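Side-chain contacts in putative protein-disulfide isomerase (Pseudomonas syringae pv. tomato, PDB 3GN3), which is of unknown function but belongs to the DsbA family and may act on protein disulfides as a putative isomerase: residues 16-21 with 175-180; 29-34 with 168-173. One frame throughout, in Å; residues are numbered along the deposited sequence.

Contact 1: residues 16-21 with 175-180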
ATOM      1  N   ARG A  16      -1.198  12.269  20.670  1.00 40.03           N
ATOM      2  CA  ARG A  16      -1.666  11.052  20.018  1.00 39.62           C
ATOM      3  C   ARG A  16      -2.563  11.417  18.832  1.00 38.28           C
ATOM      4  O   ARG A  16      -3.582  12.066  19.011  1.00 38.31           O
ATOM      5  CB  ARG A  16      -2.367  10.115  21.007  1.00 40.12           C
ATOM      6  CG  ARG A  16      -1.432   9.594  22.083  1.00 43.98           C
ATOM      7  CD  ARG A  16      -1.933   8.289  22.708  1.00 50.83           C
ATOM      8  NE  ARG A  16      -0.824   7.426  23.153  1.00 55.89           N
ATOM      9  CZ  ARG A  16      -0.228   7.486  24.351  1.00 58.47           C
ATOM     10  NH1 ARG A  16      -0.614   8.369  25.271  1.00 61.03           N
ATOM     11  NH2 ARG A  16       0.772   6.662  24.635  1.00 58.97           N
ATOM     12  N   LEU A  17      -2.172  10.993  17.627  1.00 36.73           N
ATOM     13  CA  LEU A  17      -2.876  11.360  16.402  1.00 35.04           C
ATOM     14  C   LEU A  17      -3.913  10.322  15.970  1.00 34.46           C
ATOM     15  O   LEU A  17      -3.588   9.150  15.722  1.00 34.50           O
ATOM     16  CB  LEU A  17      -1.875  11.657  15.271  1.00 34.59           C
ATOM     17  CG  LEU A  17      -2.414  12.119  13.907  1.00 33.62           C
ATOM     18  CD1 LEU A  17      -3.345  13.323  13.995  1.00 31.18           C
ATOM     19  CD2 LEU A  17      -1.278  12.381  12.916  1.00 31.06           C
ATOM     20  N   PHE A  18      -5.158  10.773  15.878  1.00 33.35           N
ATOM     21  CA  PHE A  18      -6.278   9.921  15.530  1.00 32.84           C
ATOM     22  C   PHE A  18      -6.819  10.349  14.183  1.00 32.70           C
ATOM     23  O   PHE A  18      -7.444  11.410  14.078  1.00 32.85           O
ATOM     24  CB  PHE A  18      -7.375  10.071  16.572  1.00 32.49           C
ATOM     25  CG  PHE A  18      -8.517   9.122  16.403  1.00 33.14           C
ATOM     26  CD1 PHE A  18      -8.304   7.755  16.295  1.00 33.50           C
ATOM     27  CD2 PHE A  18      -9.816   9.583  16.402  1.00 34.41           C
ATOM     28  CE1 PHE A  18      -9.379   6.877  16.162  1.00 33.14           C
ATOM     29  CE2 PHE A  18     -10.898   8.697  16.281  1.00 34.44           C
ATOM     30  CZ  PHE A  18     -10.674   7.355  16.157  1.00 33.38           C
ATOM     31  N   GLU A  19      -6.575   9.542  13.151  1.00 32.22           N
ATOM     32  CA  GLU A  19      -7.034   9.890  11.805  1.00 31.75           C
ATOM     33  C   GLU A  19      -8.179   9.001  11.387  1.00 31.81           C
ATOM     34  O   GLU A  19      -8.121   7.779  11.573  1.00 32.66           O
ATOM     35  CB  GLU A  19      -5.899   9.801  10.807  1.00 31.08           C
ATOM     36  CG  GLU A  19      -4.742  10.676  11.181  1.00 31.51           C
ATOM     37  CD  GLU A  19      -3.608  10.557  10.212  1.00 32.73           C
ATOM     38  OE1 GLU A  19      -3.710  11.110   9.095  1.00 34.24           O
ATOM     39  OE2 GLU A  19      -2.615   9.899  10.570  1.00 31.75           O
ATOM     40  N   VAL A  20      -9.224   9.608  10.835  1.00 31.11           N
ATOM     41  CA  VAL A  20     -10.403   8.864  10.424  1.00 30.66           C
ATOM     42  C   VAL A  20     -10.743   9.193   8.979  1.00 30.42           C
ATOM     43  O   VAL A  20     -10.913  10.375   8.626  1.00 30.22           O
ATOM     44  CB  VAL A  20     -11.640   9.206  11.294  1.00 30.58           C
ATOM     45  CG1 VAL A  20     -12.738   8.196  11.046  1.00 30.24           C
ATOM     46  CG2 VAL A  20     -11.281   9.236  12.767  1.00 31.28           C
ATOM     47  N   PHE A  21     -10.859   8.144   8.162  1.00 29.84           N
ATOM     48  CA  PHE A  21     -11.147   8.268   6.743  1.00 29.34           C
ATOM     49  C   PHE A  21     -12.628   8.119   6.561  1.00 29.84           C
ATOM     50  O   PHE A  21     -13.205   7.096   6.922  1.00 30.17           O
ATOM     51  CB  PHE A  21     -10.374   7.212   5.925  1.00 29.19           C
ATOM     52  CG  PHE A  21      -8.901   7.481   5.838  1.00 27.95           C
ATOM     53  CD1 PHE A  21      -8.372   8.167   4.738  1.00 26.49           C
ATOM     54  CD2 PHE A  21      -8.039   7.099   6.877  1.00 26.93           C
ATOM     55  CE1 PHE A  21      -6.990   8.452   4.653  1.00 25.24           C
ATOM     56  CE2 PHE A  21      -6.653   7.374   6.813  1.00 26.45           C
ATOM     57  CZ  PHE A  21      -6.130   8.050   5.692  1.00 25.95           C
ATOM     58  N   SER A 175     -16.022   5.240  24.354  1.00 36.75           N
ATOM     59  CA  SER A 175     -15.123   4.879  25.460  1.00 36.73           C
ATOM     60  C   SER A 175     -14.142   3.789  25.049  1.00 36.72           C
ATOM     61  O   SER A 175     -13.030   3.748  25.580  1.00 36.51           O
ATOM     62  CB  SER A 175     -15.907   4.453  26.706  1.00 36.38           C
ATOM     63  OG  SER A 175     -16.910   3.522  26.355  1.00 36.99           O
ATOM     64  N   LYS A 176     -14.542   2.926  24.099  1.00 36.64           N
ATOM     65  CA  LYS A 176     -13.580   1.975  23.517  1.00 36.79           C
ATOM     66  C   LYS A 176     -12.513   2.698  22.674  1.00 36.66           C
ATOM     67  O   LYS A 176     -11.307   2.420  22.844  1.00 36.96           O
ATOM     68  CB  LYS A 176     -14.234   0.833  22.735  1.00 36.77           C
ATOM     69  CG  LYS A 176     -13.218  -0.204  22.285  1.00 37.60           C
ATOM     70  CD  LYS A 176     -13.837  -1.233  21.325  1.00 42.48           C
ATOM     71  CE  LYS A 176     -12.772  -1.946  20.413  1.00 42.49           C
ATOM     72  NZ  LYS A 176     -12.282  -1.123  19.238  1.00 40.54           N
ATOM     73  N   TRP A 177     -12.940   3.646  21.824  1.00 35.66           N
ATOM     74  CA  TRP A 177     -11.985   4.475  21.076  1.00 35.06           C
ATOM     75  C   TRP A 177     -11.003   5.131  22.010  1.00 35.54           C
ATOM     76  O   TRP A 177      -9.811   5.154  21.720  1.00 35.84           O
ATOM     77  CB  TRP A 177     -12.643   5.555  20.211  1.00 34.36           C
ATOM     78  CG  TRP A 177     -13.527   5.044  19.089  1.00 32.71           C
ATOM     79  CD1 TRP A 177     -13.706   3.734  18.687  1.00 30.66           C
ATOM     80  CD2 TRP A 177     -14.317   5.848  18.202  1.00 30.24           C
ATOM     81  NE1 TRP A 177     -14.578   3.686  17.616  1.00 31.12           N
ATOM     82  CE2 TRP A 177     -14.966   4.966  17.298  1.00 30.16           C
ATOM     83  CE3 TRP A 177     -14.544   7.230  18.086  1.00 30.19           C
ATOM     84  CZ2 TRP A 177     -15.841   5.426  16.289  1.00 29.69           C
ATOM     85  CZ3 TRP A 177     -15.421   7.693  17.067  1.00 29.90           C
ATOM     86  CH2 TRP A 177     -16.052   6.786  16.187  1.00 29.58           C
ATOM     87  N   VAL A 178     -11.494   5.640  23.141  1.00 35.94           N
ATOM     88  CA  VAL A 178     -10.625   6.349  24.096  1.00 36.05           C
ATOM     89  C   VAL A 178      -9.513   5.425  24.631  1.00 36.47           C
ATOM     90  O   VAL A 178      -8.332   5.822  24.638  1.00 35.99           O
ATOM     91  CB  VAL A 178     -11.436   7.024  25.261  1.00 36.16           C
ATOM     92  CG1 VAL A 178     -10.558   7.948  26.100  1.00 34.19           C
ATOM     93  CG2 VAL A 178     -12.626   7.791  24.713  1.00 35.63           C
ATOM     94  N   SER A 179      -9.869   4.197  25.029  1.00 36.82           N
ATOM     95  CA  SER A 179      -8.830   3.240  25.484  1.00 37.86           C
ATOM     96  C   SER A 179      -7.944   2.763  24.342  1.00 38.24           C
ATOM     97  O   SER A 179      -6.750   2.584  24.547  1.00 38.71           O
ATOM     98  CB  SER A 179      -9.394   2.006  26.188  1.00 37.40           C
ATOM     99  OG  SER A 179     -10.787   2.080  26.345  1.00 38.84           O
ATOM    100  N   ASP A 180      -8.531   2.525  23.160  1.00 38.67           N
ATOM    101  CA  ASP A 180      -7.761   2.145  21.962  1.00 38.98           C
ATOM    102  C   ASP A 180      -6.712   3.209  21.671  1.00 39.42           C
ATOM    103  O   ASP A 180      -5.541   2.881  21.449  1.00 39.59           O
ATOM    104  CB  ASP A 180      -8.661   1.996  20.732  1.00 38.95           C
ATOM    105  CG  ASP A 180      -9.597   0.802  20.818  1.00 39.62           C
ATOM    106  OD1 ASP A 180      -9.369  -0.087  21.670  1.00 39.91           O
ATOM    107  OD2 ASP A 180     -10.565   0.745  20.019  1.00 40.18           O
TER

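Contact 2: residues 29-34 with 168-173. With SO4 (sulfate ion), chain C.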
ATOM      1  N   SER A  29     -19.771   5.742   7.923  1.00 33.72           N
ATOM      2  CA  SER A  29     -18.971   6.958   8.061  1.00 33.80           C
ATOM      3  C   SER A  29     -19.718   8.010   8.862  1.00 33.43           C
ATOM      4  O   SER A  29     -19.165   8.560   9.805  1.00 33.63           O
ATOM      5  CB  SER A  29     -18.550   7.514   6.702  1.00 34.14           C
ATOM      6  OG  SER A  29     -17.579   6.682   6.096  1.00 35.83           O
ATOM      7  N   VAL A  30     -20.974   8.254   8.494  1.00 33.59           N
ATOM      8  CA  VAL A  30     -21.883   9.172   9.201  1.00 34.03           C
ATOM      9  C   VAL A  30     -21.970   8.845  10.706  1.00 34.66           C
ATOM     10  O   VAL A  30     -21.772   9.716  11.561  1.00 34.66           O
ATOM     11  CB  VAL A  30     -23.300   9.158   8.536  1.00 34.08           C
ATOM     12  CG1 VAL A  30     -24.343   9.834   9.425  1.00 33.59           C
ATOM     13  CG2 VAL A  30     -23.247   9.802   7.148  1.00 32.47           C
ATOM     14  N   LYS A  31     -22.239   7.578  11.010  1.00 35.10           N
ATOM     15  CA  LYS A  31     -22.236   7.073  12.372  1.00 35.62           C
ATOM     16  C   LYS A  31     -20.929   7.457  13.110  1.00 35.65           C
ATOM     17  O   LYS A  31     -20.973   8.042  14.199  1.00 35.80           O
ATOM     18  CB  LYS A  31     -22.457   5.569  12.326  1.00 35.95           C
ATOM     19  CG  LYS A  31     -22.903   4.929  13.602  1.00 38.97           C
ATOM     20  CD  LYS A  31     -23.941   3.854  13.252  1.00 45.41           C
ATOM     21  CE  LYS A  31     -23.801   2.604  14.104  1.00 49.31           C
ATOM     22  NZ  LYS A  31     -22.610   1.776  13.650  1.00 52.96           N
ATOM     23  N   ALA A  32     -19.771   7.165  12.518  1.00 35.45           N
ATOM     24  CA  ALA A  32     -18.498   7.543  13.150  1.00 35.24           C
ATOM     25  C   ALA A  32     -18.335   9.064  13.227  1.00 35.26           C
ATOM     26  O   ALA A  32     -17.784   9.596  14.206  1.00 35.14           O
ATOM     27  CB  ALA A  32     -17.300   6.898  12.423  1.00 34.80           C
ATOM     28  N   PHE A  33     -18.827   9.759  12.202  1.00 35.16           N
ATOM     29  CA  PHE A  33     -18.693  11.209  12.130  1.00 35.84           C
ATOM     30  C   PHE A  33     -19.371  11.874  13.331  1.00 36.08           C
ATOM     31  O   PHE A  33     -18.759  12.671  14.043  1.00 35.72           O
ATOM     32  CB  PHE A  33     -19.276  11.740  10.810  1.00 35.90           C
ATOM     33  CG  PHE A  33     -19.353  13.237  10.743  1.00 35.42           C
ATOM     34  CD1 PHE A  33     -18.200  13.998  10.593  1.00 34.65           C
ATOM     35  CD2 PHE A  33     -20.586  13.887  10.861  1.00 35.68           C
ATOM     36  CE1 PHE A  33     -18.266  15.389  10.532  1.00 35.50           C
ATOM     37  CE2 PHE A  33     -20.668  15.290  10.795  1.00 36.13           C
ATOM     38  CZ  PHE A  33     -19.509  16.041  10.634  1.00 35.23           C
ATOM     39  N   PHE A  34     -20.634  11.522  13.544  1.00 36.59           N
ATOM     40  CA  PHE A  34     -21.381  11.980  14.711  1.00 37.56           C
ATOM     41  C   PHE A  34     -20.837  11.534  16.087  1.00 38.16           C
ATOM     42  O   PHE A  34     -21.411  11.894  17.106  1.00 39.27           O
ATOM     43  CB  PHE A  34     -22.874  11.637  14.578  1.00 37.28           C
ATOM     44  CG  PHE A  34     -23.609  12.490  13.568  1.00 37.40           C
ATOM     45  CD1 PHE A  34     -23.621  13.888  13.681  1.00 38.52           C
ATOM     46  CD2 PHE A  34     -24.303  11.905  12.516  1.00 36.61           C
ATOM     47  CE1 PHE A  34     -24.300  14.690  12.743  1.00 37.96           C
ATOM     48  CE2 PHE A  34     -24.987  12.701  11.575  1.00 37.40           C
ATOM     49  CZ  PHE A  34     -24.983  14.096  11.698  1.00 37.00           C
ATOM     50  N   MET A 168     -10.888  -1.316  15.105  1.00 33.21           N
ATOM     51  CA  MET A 168     -11.826  -0.230  15.477  1.00 32.69           C
ATOM     52  C   MET A 168     -13.008  -0.163  14.525  1.00 32.99           C
ATOM     53  O   MET A 168     -12.890  -0.525  13.371  1.00 32.64           O
ATOM     54  CB  MET A 168     -11.138   1.125  15.587  1.00 32.00           C
ATOM     55  CG  MET A 168     -10.007   1.127  16.573  1.00 29.50           C
ATOM     56  SD  MET A 168      -9.355   2.759  16.620  1.00 23.49           S
ATOM     57  CE  MET A 168      -7.844   2.380  17.357  1.00 28.87           C
ATOM     58  N   SER A 169     -14.154   0.284  15.029  1.00 33.55           N
ATOM     59  CA  SER A 169     -15.392   0.245  14.261  1.00 33.84           C
ATOM     60  C   SER A 169     -16.321   1.425  14.591  1.00 34.02           C
ATOM     61  O   SER A 169     -16.218   2.016  15.660  1.00 34.80           O
ATOM     62  CB  SER A 169     -16.078  -1.102  14.492  1.00 33.44           C
ATOM     63  OG  SER A 169     -17.462  -1.021  14.213  1.00 35.17           O
ATOM     64  N   SER A 170     -17.213   1.777  13.668  1.00 34.38           N
ATOM     65  CA  SER A 170     -18.146   2.899  13.864  1.00 34.90           C
ATOM     66  C   SER A 170     -19.224   2.573  14.886  1.00 35.53           C
ATOM     67  O   SER A 170     -19.775   3.475  15.519  1.00 35.52           O
ATOM     68  CB  SER A 170     -18.802   3.314  12.553  1.00 34.51           C
ATOM     69  OG  SER A 170     -19.448   2.217  11.955  1.00 34.87           O
ATOM     70  N   GLY A 171     -19.511   1.279  15.038  1.00 36.08           N
ATOM     71  CA  GLY A 171     -20.341   0.778  16.121  1.00 35.99           C
ATOM     72  C   GLY A 171     -19.716   0.888  17.508  1.00 36.45           C
ATOM     73  O   GLY A 171     -20.430   0.842  18.499  1.00 37.27           O
ATOM     74  N   ASP A 172     -18.398   1.020  17.617  1.00 36.31           N
ATOM     75  CA  ASP A 172     -17.787   1.039  18.947  1.00 36.47           C
ATOM     76  C   ASP A 172     -18.361   2.133  19.845  1.00 36.72           C
ATOM     77  O   ASP A 172     -18.685   3.228  19.370  1.00 36.54           O
ATOM     78  CB  ASP A 172     -16.271   1.229  18.875  1.00 36.51           C
ATOM     79  CG  ASP A 172     -15.557   0.037  18.300  1.00 36.81           C
ATOM     80  OD1 ASP A 172     -16.190  -1.035  18.174  1.00 36.25           O
ATOM     81  OD2 ASP A 172     -14.358   0.183  17.956  1.00 36.61           O
ATOM     82  N   PRO A 173     -18.492   1.834  21.156  1.00 36.66           N
ATOM     83  CA  PRO A 173     -18.711   2.913  22.125  1.00 36.09           C
ATOM     84  C   PRO A 173     -17.489   3.831  22.109  1.00 36.30           C
ATOM     85  O   PRO A 173     -16.339   3.345  22.047  1.00 36.34           O
ATOM     86  CB  PRO A 173     -18.795   2.177  23.472  1.00 35.97           C
ATOM     87  CG  PRO A 173     -19.014   0.737  23.149  1.00 35.52           C
ATOM     88  CD  PRO A 173     -18.560   0.486  21.762  1.00 36.19           C
TER
HETATM   89  S   SO4 C 180     -17.376  -0.117  10.547  1.00 65.30           S
HETATM   90  O1  SO4 C 180     -17.299  -1.494  11.052  1.00 65.34           O
HETATM   91  O2  SO4 C 180     -16.480   0.099   9.398  1.00 66.52           O
HETATM   92  O3  SO4 C 180     -18.742   0.213  10.160  1.00 65.96           O
HETATM   93  O4  SO4 C 180     -16.968   0.783  11.607  1.00 65.69           O

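Contact 1: residues 16-21 with 175-180
The ring of Phe18 meets the six-membered ring of Trp177 obliquely, its CZ 4.2 Å above one face of the indole and displaced toward the rim. The planes make 48° with each other and the centroid of the Phe18 ring lies 6.0 Å from that of the six-membered Trp177 ring. The closest atoms are Phe18 CE2 and Trp177 CE3, 4.3 Å apart. With CG anti to its backbone N (chi1 -173°), Phe18 reaches from the strand toward the helix, the two rings together bridging the 9.6 Å between Phe18 CA and Trp177 CA. The indole NE1 probably donates to the carbonyl of Ser169. Along the helix, Lys176 NZ holds Asp180 OD2 at 2.7 Å in a salt bridge to the syn lone pair, and also reaches Asp172. Ser179 OG reaches the Ser175 carbonyl O in its plane at 2.9 Å. Phe158 of strand 157-160 touches both Phe18 and Trp177, and Leu39 of helix 36-43 packs on both as well. The pair thus fills a buried hydrophobic junction where C-terminal helix 174-181 and helix 36-43 meet strand 16-22, which is flanked in the sheet by strands 48-54 and 157-160.

Contact 2: residues 29-34 with 168-173
Ala32 CB and Ser170 CB meet at 3.9 Å, the apolar heart of a contact in which Ala32 CA and Ser170 CA are 4.7 Å apart. Lys31 adds a polar but unbonded approach: its chain, bent at several torsions, runs past Ser170 and leaves NZ 3.4 Å from Gly171 N, two donors that cannot bond each other. Hydrogen bonds within the loop shape its turn. Ser169 opens a type I beta turn closed by Asp172 N on Ser169 O at 3.1 Å, and its hydroxyl OG accepts from Gly171 N at 3.2 Å, an ST turn. Asp172 OD2 receives Ser169 N at 2.9 Å from well above the carboxylate plane. Lys35 NZ ties down the carbonyls of Ser170 and Asp172. Anion binding is the third element. A sulfate, probably from the crystallisation liquor, rests against the serines: Ser170 OG lies 2.8 Å from sulfate O3, and Ser169 OG is 3.2 Å from sulfate O1, although each hydroxyl has a second sulfate oxygen within reach. Turned between its backbone N and carbonyl carbon (chi1 56°), Ser170 OG faces the anion beside its own N-H, whose modelled bond is doubtfully short. Helix 27-33 directly follows strand 16-22, consistent with the thioredoxin-like core of the DsbA family. Ser29 ends a Cys-Pro-Phe-Ser sequence at the start of this helix, where relatives carry Cys-X-X-Cys, and Pro156, on which Ala32 also packs, probably matches the family's cis-proline loop; the loop leading to helix 174-181 lies against that first helix.

The touching residues of contact 1 are both buried and aromatic, whereas contact 2 is partly exposed, with a small apolar core bordered by a lysine and by a sulfate. Both bring the C-terminal part of the chain back onto its N-terminal part: strand 16-22 receives helix 174-181, and helix 27-33, the next element, receives the loop that precedes helix 174-181. Contact 2 is therefore nested within the chain loop closed by contact 1, their centres about 11 Å apart. Trp177 joins them, its indole reaching back to the loop and touching Ala32. Asp180 packing on Met168 adds a second, apolar link.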